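Local coordinates for protein lantibiotic dehydratase (Microbispora corallina, PDB 5EHK) that probably dehydrates serine and threonine residues of the precursor peptide of the lantibiotic NAI-107 in a tRNA-dependent reaction, at residues W854-R858 and N1083-G1087; R825-Q831 and D861-L867. The contacts are given in a common frame with arbitrary orientation. Residues are numbered along the deposited sequence.

Contact 1: residues W854-R858 and N1083-G1087; sequences WFFIR and NRLIG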
ATOM      1  N   TRP A 854      -8.635 -31.768 -21.565  1.00 17.71           N
ATOM      2  CA  TRP A 854      -8.004 -30.459 -21.588  1.00 16.07           C
ATOM      3  C   TRP A 854      -9.020 -29.453 -21.087  1.00 15.10           C
ATOM      4  O   TRP A 854     -10.214 -29.708 -21.174  1.00 14.37           O
ATOM      5  CB  TRP A 854      -7.537 -30.088 -22.997  1.00 10.89           C
ATOM      6  CG  TRP A 854      -8.659 -29.554 -23.824  1.00 14.59           C
ATOM      7  CD1 TRP A 854      -9.534 -30.281 -24.567  1.00 13.34           C
ATOM      8  CD2 TRP A 854      -9.039 -28.184 -23.986  1.00 11.56           C
ATOM      9  NE1 TRP A 854     -10.426 -29.458 -25.177  1.00 13.43           N
ATOM     10  CE2 TRP A 854     -10.148 -28.160 -24.844  1.00 11.51           C
ATOM     11  CE3 TRP A 854      -8.549 -26.971 -23.483  1.00 12.09           C
ATOM     12  CZ2 TRP A 854     -10.774 -26.984 -25.227  1.00 13.28           C
ATOM     13  CZ3 TRP A 854      -9.165 -25.805 -23.854  1.00 11.03           C
ATOM     14  CH2 TRP A 854     -10.271 -25.816 -24.719  1.00 15.39           C
ATOM     15  N   PHE A 855      -8.555 -28.341 -20.529  1.00 10.55           N
ATOM     16  CA  PHE A 855      -9.458 -27.244 -20.210  1.00 13.66           C
ATOM     17  C   PHE A 855      -8.689 -25.937 -20.038  1.00 14.11           C
ATOM     18  O   PHE A 855      -7.463 -25.944 -20.006  1.00 15.15           O
ATOM     19  CB  PHE A 855     -10.367 -27.583 -19.019  1.00 10.63           C
ATOM     20  CG  PHE A 855      -9.685 -27.592 -17.664  1.00 16.46           C
ATOM     21  CD1 PHE A 855      -9.251 -28.783 -17.089  1.00 20.41           C
ATOM     22  CD2 PHE A 855      -9.498 -26.410 -16.942  1.00 19.13           C
ATOM     23  CE1 PHE A 855      -8.652 -28.797 -15.814  1.00 22.99           C
ATOM     24  CE2 PHE A 855      -8.890 -26.425 -15.658  1.00 20.46           C
ATOM     25  CZ  PHE A 855      -8.465 -27.618 -15.102  1.00 17.01           C
ATOM     26  N   PHE A 856      -9.388 -24.815 -19.942  1.00  9.09           N
ATOM     27  CA  PHE A 856      -8.686 -23.590 -19.648  1.00  8.87           C
ATOM     28  C   PHE A 856      -9.473 -22.781 -18.644  1.00 10.22           C
ATOM     29  O   PHE A 856     -10.706 -22.833 -18.626  1.00  9.78           O
ATOM     30  CB  PHE A 856      -8.452 -22.756 -20.909  1.00  9.26           C
ATOM     31  CG  PHE A 856      -9.601 -21.849 -21.249  1.00 12.09           C
ATOM     32  CD1 PHE A 856      -9.722 -20.593 -20.653  1.00  9.96           C
ATOM     33  CD2 PHE A 856     -10.564 -22.248 -22.158  1.00 11.20           C
ATOM     34  CE1 PHE A 856     -10.782 -19.790 -20.942  1.00 11.18           C
ATOM     35  CE2 PHE A 856     -11.616 -21.433 -22.455  1.00 12.59           C
ATOM     36  CZ  PHE A 856     -11.728 -20.202 -21.850  1.00  9.66           C
ATOM     37  N   ILE A 857      -8.747 -22.006 -17.839  1.00  7.78           N
ATOM     38  CA  ILE A 857      -9.353 -21.034 -16.956  1.00  9.79           C
ATOM     39  C   ILE A 857      -8.602 -19.691 -17.079  1.00 14.70           C
ATOM     40  O   ILE A 857      -7.419 -19.641 -17.433  1.00 12.94           O
ATOM     41  CB  ILE A 857      -9.353 -21.482 -15.476  1.00 11.02           C
ATOM     42  CG1 ILE A 857      -7.939 -21.489 -14.893  1.00 14.60           C
ATOM     43  CG2 ILE A 857      -9.992 -22.850 -15.299  1.00  9.40           C
ATOM     44  CD1 ILE A 857      -7.910 -21.739 -13.409  1.00 11.43           C
ATOM     45  N   ARG A 858      -9.314 -18.613 -16.779  1.00 12.93           N
ATOM     46  CA  ARG A 858      -8.741 -17.296 -16.643  1.00  9.83           C
ATOM     47  C   ARG A 858      -8.393 -17.176 -15.157  1.00 14.96           C
ATOM     48  O   ARG A 858      -9.184 -17.518 -14.277  1.00 17.09           O
ATOM     49  CB  ARG A 858      -9.769 -16.255 -17.095  1.00  8.51           C
ATOM     50  CG  ARG A 858     -10.150 -16.396 -18.568  1.00 11.20           C
ATOM     51  CD  ARG A 858     -11.472 -15.679 -18.980  1.00 11.40           C
ATOM     52  NE  ARG A 858     -11.311 -14.746 -20.070  1.00 10.26           N
ATOM     53  CZ  ARG A 858     -11.947 -14.767 -21.234  1.00 12.04           C
ATOM     54  NH1 ARG A 858     -12.832 -15.685 -21.553  1.00 14.28           N
ATOM     55  NH2 ARG A 858     -11.639 -13.839 -22.107  1.00 14.98           N
ATOM     56  N   ASN A1083     -16.168 -17.563 -15.498  1.00 13.35           N
ATOM     57  CA  ASN A1083     -14.738 -17.370 -15.594  1.00 12.11           C
ATOM     58  C   ASN A1083     -14.302 -17.606 -17.029  1.00 14.91           C
ATOM     59  O   ASN A1083     -13.685 -16.751 -17.621  1.00 14.25           O
ATOM     60  CB  ASN A1083     -13.954 -18.278 -14.636  1.00 10.22           C
ATOM     61  CG  ASN A1083     -12.439 -18.036 -14.713  1.00 12.25           C
ATOM     62  OD1 ASN A1083     -11.710 -18.777 -15.377  1.00 14.76           O
ATOM     63  ND2 ASN A1083     -11.967 -16.996 -14.044  1.00  8.70           N
ATOM     64  N   ARG A1084     -14.702 -18.712 -17.638  1.00 13.17           N
ATOM     65  CA  ARG A1084     -14.188 -18.973 -18.964  1.00 11.93           C
ATOM     66  C   ARG A1084     -14.647 -17.953 -19.987  1.00 12.27           C
ATOM     67  O   ARG A1084     -13.938 -17.665 -20.937  1.00 10.57           O
ATOM     68  CB  ARG A1084     -14.558 -20.376 -19.424  1.00 11.36           C
ATOM     69  CG  ARG A1084     -13.613 -21.428 -18.939  1.00 12.27           C
ATOM     70  CD  ARG A1084     -14.048 -22.770 -19.440  1.00 11.58           C
ATOM     71  NE  ARG A1084     -14.829 -23.480 -18.440  1.00 12.12           N
ATOM     72  CZ  ARG A1084     -14.289 -24.155 -17.433  1.00 13.52           C
ATOM     73  NH1 ARG A1084     -12.964 -24.195 -17.284  1.00 11.52           N
ATOM     74  NH2 ARG A1084     -15.072 -24.788 -16.579  1.00 14.74           N
ATOM     75  N   LEU A1085     -15.842 -17.422 -19.787  1.00 13.72           N
ATOM     76  CA  LEU A1085     -16.462 -16.555 -20.772  1.00 12.71           C
ATOM     77  C   LEU A1085     -16.174 -15.069 -20.456  1.00 14.95           C
ATOM     78  O   LEU A1085     -15.715 -14.328 -21.327  1.00 14.69           O
ATOM     79  CB  LEU A1085     -17.965 -16.841 -20.839  1.00 13.04           C
ATOM     80  CG  LEU A1085     -18.735 -17.322 -22.076  1.00 11.14           C
ATOM     81  CD1 LEU A1085     -17.882 -17.680 -23.263  1.00 12.37           C
ATOM     82  CD2 LEU A1085     -19.616 -18.478 -21.688  1.00 12.88           C
ATOM     83  N   ILE A1086     -16.365 -14.639 -19.212  1.00 13.56           N
ATOM     84  CA  ILE A1086     -16.151 -13.220 -18.897  1.00 17.41           C
ATOM     85  C   ILE A1086     -15.324 -13.113 -17.635  1.00 19.46           C
ATOM     86  O   ILE A1086     -14.458 -13.959 -17.365  1.00 20.43           O
ATOM     87  CB  ILE A1086     -17.481 -12.462 -18.698  1.00 17.32           C
ATOM     88  CG1 ILE A1086     -18.337 -13.163 -17.641  1.00 20.44           C
ATOM     89  CG2 ILE A1086     -18.265 -12.372 -20.008  1.00 16.72           C
ATOM     90  CD1 ILE A1086     -19.575 -12.424 -17.282  1.00 20.83           C
ATOM     91  N   GLY A1087     -15.530 -12.069 -16.859  1.00 25.22           N
ATOM     92  CA  GLY A1087     -14.880 -12.087 -15.565  1.00 38.74           C
ATOM     93  C   GLY A1087     -13.367 -11.972 -15.564  1.00 33.34           C
ATOM     94  O   GLY A1087     -12.689 -12.109 -16.585  1.00 20.83           O
TER

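Contact 2: residues R825-Q831 and D861-L867; sequences RVPRRNQ and DTAGQHL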
ATOM      1  N   ARG A 825       0.906 -16.039 -20.245  1.00 13.74           N
ATOM      2  CA  ARG A 825       0.834 -14.635 -19.838  1.00 13.29           C
ATOM      3  C   ARG A 825       0.265 -13.799 -20.971  1.00  7.37           C
ATOM      4  O   ARG A 825       0.963 -13.068 -21.624  1.00  7.07           O
ATOM      5  CB  ARG A 825       2.201 -14.120 -19.380  1.00 10.11           C
ATOM      6  CG  ARG A 825       2.810 -14.925 -18.230  1.00 12.15           C
ATOM      7  CD  ARG A 825       2.207 -14.563 -16.886  1.00 21.72           C
ATOM      8  NE  ARG A 825       2.319 -15.632 -15.888  1.00 27.11           N
ATOM      9  CZ  ARG A 825       1.789 -15.562 -14.664  1.00 27.11           C
ATOM     10  NH1 ARG A 825       1.116 -14.465 -14.297  1.00 20.96           N
ATOM     11  NH2 ARG A 825       1.931 -16.578 -13.810  1.00 24.12           N
ATOM     12  N   VAL A 826      -1.024 -13.962 -21.191  1.00  8.75           N
ATOM     13  CA  VAL A 826      -1.762 -13.213 -22.172  1.00 10.71           C
ATOM     14  C   VAL A 826      -2.548 -12.227 -21.349  1.00 11.88           C
ATOM     15  O   VAL A 826      -3.399 -12.623 -20.579  1.00 13.79           O
ATOM     16  CB  VAL A 826      -2.744 -14.154 -22.940  1.00 10.41           C
ATOM     17  CG1 VAL A 826      -3.578 -13.387 -23.949  1.00  9.18           C
ATOM     18  CG2 VAL A 826      -1.990 -15.294 -23.625  1.00  7.74           C
ATOM     19  N   PRO A 827      -2.220 -10.937 -21.450  1.00 16.24           N
ATOM     20  CA  PRO A 827      -2.963  -9.942 -20.681  1.00 15.88           C
ATOM     21  C   PRO A 827      -4.428  -9.978 -21.040  1.00 14.12           C
ATOM     22  O   PRO A 827      -4.781 -10.345 -22.161  1.00 13.01           O
ATOM     23  CB  PRO A 827      -2.342  -8.619 -21.122  1.00 18.75           C
ATOM     24  CG  PRO A 827      -1.623  -8.913 -22.369  1.00 16.85           C
ATOM     25  CD  PRO A 827      -1.158 -10.319 -22.254  1.00 14.99           C
ATOM     26  N   ARG A 828      -5.262  -9.569 -20.094  1.00 16.41           N
ATOM     27  CA  ARG A 828      -6.704  -9.754 -20.195  1.00 17.21           C
ATOM     28  C   ARG A 828      -7.317  -9.209 -21.484  1.00 13.82           C
ATOM     29  O   ARG A 828      -8.136  -9.887 -22.102  1.00 16.20           O
ATOM     30  CB  ARG A 828      -7.387  -9.162 -18.954  1.00 17.19           C
ATOM     31  CG  ARG A 828      -8.901  -9.276 -18.923  1.00 18.34           C
ATOM     32  CD  ARG A 828      -9.375 -10.691 -19.176  1.00 18.56           C
ATOM     33  NE  ARG A 828     -10.403 -10.740 -20.220  1.00 14.98           N
ATOM     34  CZ  ARG A 828     -11.661 -11.078 -19.976  1.00 17.91           C
ATOM     35  NH1 ARG A 828     -12.024 -11.401 -18.735  1.00 18.04           N
ATOM     36  NH2 ARG A 828     -12.550 -11.108 -20.955  1.00 18.34           N
ATOM     37  N   ARG A 829      -6.889  -8.021 -21.907  1.00 18.80           N
ATOM     38  CA  ARG A 829      -7.416  -7.361 -23.110  1.00 20.55           C
ATOM     39  C   ARG A 829      -7.202  -8.209 -24.362  1.00 21.48           C
ATOM     40  O   ARG A 829      -8.009  -8.158 -25.293  1.00 19.63           O
ATOM     41  CB  ARG A 829      -6.766  -5.982 -23.324  1.00 17.09           C
ATOM     42  CG  ARG A 829      -7.254  -4.878 -22.404  1.00 26.77           C
ATOM     43  CD  ARG A 829      -6.531  -3.546 -22.630  1.00 25.34           C
ATOM     44  NE  ARG A 829      -5.156  -3.773 -23.047  1.00 28.59           N
ATOM     45  CZ  ARG A 829      -4.730  -3.567 -24.294  1.00 44.18           C
ATOM     46  NH1 ARG A 829      -5.576  -3.068 -25.195  1.00 39.92           N
ATOM     47  NH2 ARG A 829      -3.467  -3.836 -24.639  1.00 41.78           N
ATOM     48  N   ASN A 830      -6.123  -8.995 -24.360  1.00 19.82           N
ATOM     49  CA  ASN A 830      -5.748  -9.834 -25.496  1.00 16.28           C
ATOM     50  C   ASN A 830      -6.320 -11.252 -25.469  1.00 15.75           C
ATOM     51  O   ASN A 830      -6.209 -11.986 -26.446  1.00 16.00           O
ATOM     52  CB  ASN A 830      -4.224  -9.948 -25.567  1.00 22.04           C
ATOM     53  CG  ASN A 830      -3.547  -8.609 -25.832  1.00 31.10           C
ATOM     54  OD1 ASN A 830      -4.181  -7.546 -25.764  1.00 23.48           O
ATOM     55  ND2 ASN A 830      -2.242  -8.660 -26.134  1.00 33.37           N
ATOM     56  N   GLN A 831      -6.941 -11.632 -24.355  1.00 15.46           N
ATOM     57  CA  GLN A 831      -7.243 -13.041 -24.079  1.00 14.28           C
ATOM     58  C   GLN A 831      -8.315 -13.636 -25.000  1.00 13.51           C
ATOM     59  O   GLN A 831      -8.170 -14.762 -25.500  1.00 12.06           O
ATOM     60  CB  GLN A 831      -7.597 -13.240 -22.600  1.00 12.30           C
ATOM     61  CG  GLN A 831      -6.405 -13.155 -21.659  1.00 12.05           C
ATOM     62  CD  GLN A 831      -6.772 -13.204 -20.166  1.00 12.35           C
ATOM     63  OE1 GLN A 831      -7.924 -13.370 -19.804  1.00 12.84           O
ATOM     64  NE2 GLN A 831      -5.782 -13.044 -19.307  1.00 13.61           N
ATOM     65  N   ASP A 861      -2.934 -14.161 -10.604  1.00 27.02           N
ATOM     66  CA  ASP A 861      -2.021 -14.335  -9.469  1.00 24.78           C
ATOM     67  C   ASP A 861      -1.234 -13.066  -9.159  1.00 28.47           C
ATOM     68  O   ASP A 861      -1.559 -11.977  -9.642  1.00 26.56           O
ATOM     69  CB  ASP A 861      -1.079 -15.547  -9.654  1.00 23.92           C
ATOM     70  CG  ASP A 861      -0.185 -15.451 -10.921  1.00 27.94           C
ATOM     71  OD1 ASP A 861       0.062 -14.335 -11.441  1.00 26.14           O
ATOM     72  OD2 ASP A 861       0.318 -16.513 -11.379  1.00 24.61           O
ATOM     73  N   THR A 862      -0.144 -13.225  -8.421  1.00 27.39           N
ATOM     74  CA  THR A 862       0.634 -12.071  -7.986  1.00 28.85           C
ATOM     75  C   THR A 862       1.239 -11.344  -9.192  1.00 27.62           C
ATOM     76  O   THR A 862       1.686 -10.205  -9.070  1.00 30.20           O
ATOM     77  CB  THR A 862       1.794 -12.480  -7.025  1.00 25.57           C
ATOM     78  OG1 THR A 862       2.670 -13.406  -7.683  1.00 31.60           O
ATOM     79  CG2 THR A 862       1.271 -13.103  -5.708  1.00 18.12           C
ATOM     80  N   ALA A 863       1.266 -12.009 -10.347  1.00 26.06           N
ATOM     81  CA  ALA A 863       1.892 -11.441 -11.538  1.00 25.58           C
ATOM     82  C   ALA A 863       0.879 -10.987 -12.579  1.00 25.37           C
ATOM     83  O   ALA A 863       1.229 -10.683 -13.726  1.00 26.83           O
ATOM     84  CB  ALA A 863       2.879 -12.424 -12.146  1.00 24.43           C
ATOM     85  N   GLY A 864      -0.381 -10.931 -12.181  1.00 24.79           N
ATOM     86  CA  GLY A 864      -1.386 -10.366 -13.050  1.00 27.75           C
ATOM     87  C   GLY A 864      -2.359 -11.400 -13.568  1.00 27.58           C
ATOM     88  O   GLY A 864      -2.456 -12.500 -13.016  1.00 24.47           O
ATOM     89  N   GLN A 865      -3.071 -11.024 -14.632  1.00 27.17           N
ATOM     90  CA  GLN A 865      -4.060 -11.876 -15.278  1.00 27.03           C
ATOM     91  C   GLN A 865      -3.446 -12.699 -16.387  1.00 24.41           C
ATOM     92  O   GLN A 865      -2.714 -12.169 -17.235  1.00 19.87           O
ATOM     93  CB  GLN A 865      -5.203 -11.040 -15.849  1.00 27.67           C
ATOM     94  CG  GLN A 865      -6.308 -10.734 -14.848  1.00 28.93           C
ATOM     95  CD  GLN A 865      -7.278  -9.706 -15.370  1.00 33.17           C
ATOM     96  OE1 GLN A 865      -6.867  -8.647 -15.829  1.00 44.36           O
ATOM     97  NE2 GLN A 865      -8.575 -10.008 -15.309  1.00 44.01           N
ATOM     98  N   HIS A 866      -3.746 -13.995 -16.376  1.00 17.58           N
ATOM     99  CA  HIS A 866      -3.226 -14.885 -17.402  1.00 15.33           C
ATOM    100  C   HIS A 866      -4.219 -15.995 -17.702  1.00 11.37           C
ATOM    101  O   HIS A 866      -5.290 -16.031 -17.127  1.00 11.07           O
ATOM    102  CB  HIS A 866      -1.871 -15.414 -16.978  1.00 13.68           C
ATOM    103  CG  HIS A 866      -1.894 -16.103 -15.657  1.00 17.62           C
ATOM    104  ND1 HIS A 866      -2.098 -15.426 -14.477  1.00 20.14           N
ATOM    105  CD2 HIS A 866      -1.689 -17.398 -15.321  1.00 17.46           C
ATOM    106  CE1 HIS A 866      -2.062 -16.284 -13.471  1.00 20.72           C
ATOM    107  NE2 HIS A 866      -1.800 -17.485 -13.956  1.00 19.39           N
ATOM    108  N   LEU A 867      -3.890 -16.855 -18.653  1.00 11.20           N
ATOM    109  CA  LEU A 867      -4.711 -18.028 -18.932  1.00 12.27           C
ATOM    110  C   LEU A 867      -3.972 -19.224 -18.398  1.00  9.04           C
ATOM    111  O   LEU A 867      -2.754 -19.254 -18.407  1.00  9.66           O
ATOM    112  CB  LEU A 867      -4.951 -18.221 -20.434  1.00  8.71           C
ATOM    113  CG  LEU A 867      -5.699 -17.084 -21.093  1.00  8.16           C
ATOM    114  CD1 LEU A 867      -5.717 -17.267 -22.577  1.00  7.12           C
ATOM    115  CD2 LEU A 867      -7.091 -17.016 -20.516  1.00  7.94           C
TER

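Contact 1: residues W854-R858 and N1083-G1087
Four hydrogen bonds fasten the C-terminal end of helix 1068-1085 to the border strand of a four-stranded antiparallel sheet, within the lantibiotic biosynthesis dehydratase C-terminal family region. The side-chain amide of N1083 pairs with both backbone polar atoms of R858, as a neighbouring peptide group would. N1083 OD1 accepts from R858 N at 2.8 Å, and N1083 ND2 donates to R858 O at 2.8 Å. The third continues along the same edge: R1084 NH1 donates to F856 O at 3.0 Å. In the fourth the strand reaches back. R858 NH1 lies only 2.4 Å from the carbonyl O of R1084, a very short bond to the last turn of the helix.

Both arginines are also held by charge. R858 NH2 forms a salt bridge with D832, and R1084 NE forms one with D930.

Packing contacts add to this. The aliphatic part of R1084 crosses the face of the F856 ring, a CH-pi contact with CG 4.0 Å from the ring centroid. The I857 CG2 methyl is in van der Waals contact with the guanidinium, 3.8 Å from R1084 NH1.

Strand 853-861 is outermost in its sheet. F855 and I857 hydrogen-bond through their backbones to R870 and R868 of strand 864-872. F856 and R858 offer their polar backbone atoms to the helical side. There S931 of helix 920-942 takes F856 N, while L1085 faces helices 920-942 and 950-965.

Contact 2: residues R825-Q831 and D861-L867
R825 lays its guanidinium flat on the imidazole of H866, with centres 3.8 Å apart and planes 21° from parallel. H866 belongs to a β hairpin, in which strands 853-861 and 864-872 are joined by a two-residue loop. D861 to G864 form a type I turn. It is closed by D861 N to G864 O and G864 N to D861 O, both 3.0 Å.

The arginine also grips the start of this turn. Its salt bridge to D861 is bidentate: R825 NH1 to D861 OD1 is 3.0 Å and R825 NH2 to D861 OD2 is 2.9 Å. D861 OD1 also accepts from A863 N at 2.8 Å, which makes an Asx turn. R825 NE forms a salt bridge with E903. H866 NE2 is hydrogen-bonded to R868 NE.

Beyond R825 the chain leaves the sheet and enters helix 828-837. V826 meets L867, with V826 CB 4.3 Å from L867 CD1, and F834 touches both. Q865 OE1 lies 3.2 Å from R828 CB.

The second subunit comes close here. R829 makes salt bridges to D212 and D431 of that subunit, and T862 OG1 hydrogen-bonds to its own counterpart there.

Q831 packs along the hairpin strand at Q865 and H866, and its NE2 donates to V826 O at 2.7 Å.

Contacts 1 and 2 lie about 12 Å apart, centre to centre, on one antiparallel sheet. Strands 853-861 and 864-872 are neighbours in it: contact 1 uses the first, and contact 2 uses the turn at its end and the start of the second. R858 is the main link. R858 CG is 3.7 Å from L867 CD2 and R858 NE 3.7 Å from Q831 OE1. G1087 O lies 2.4 Å from R828 NH1. R858 NH2 sits 3.1 Å from R828 NH2. D832 offsets these like charges, strongly for R858 and weakly for R828. Both contacts fall in the C-terminal dehydratase family region, which, as in related dehydratases, probably carries out glutamate elimination. Neither involves a bound ligand.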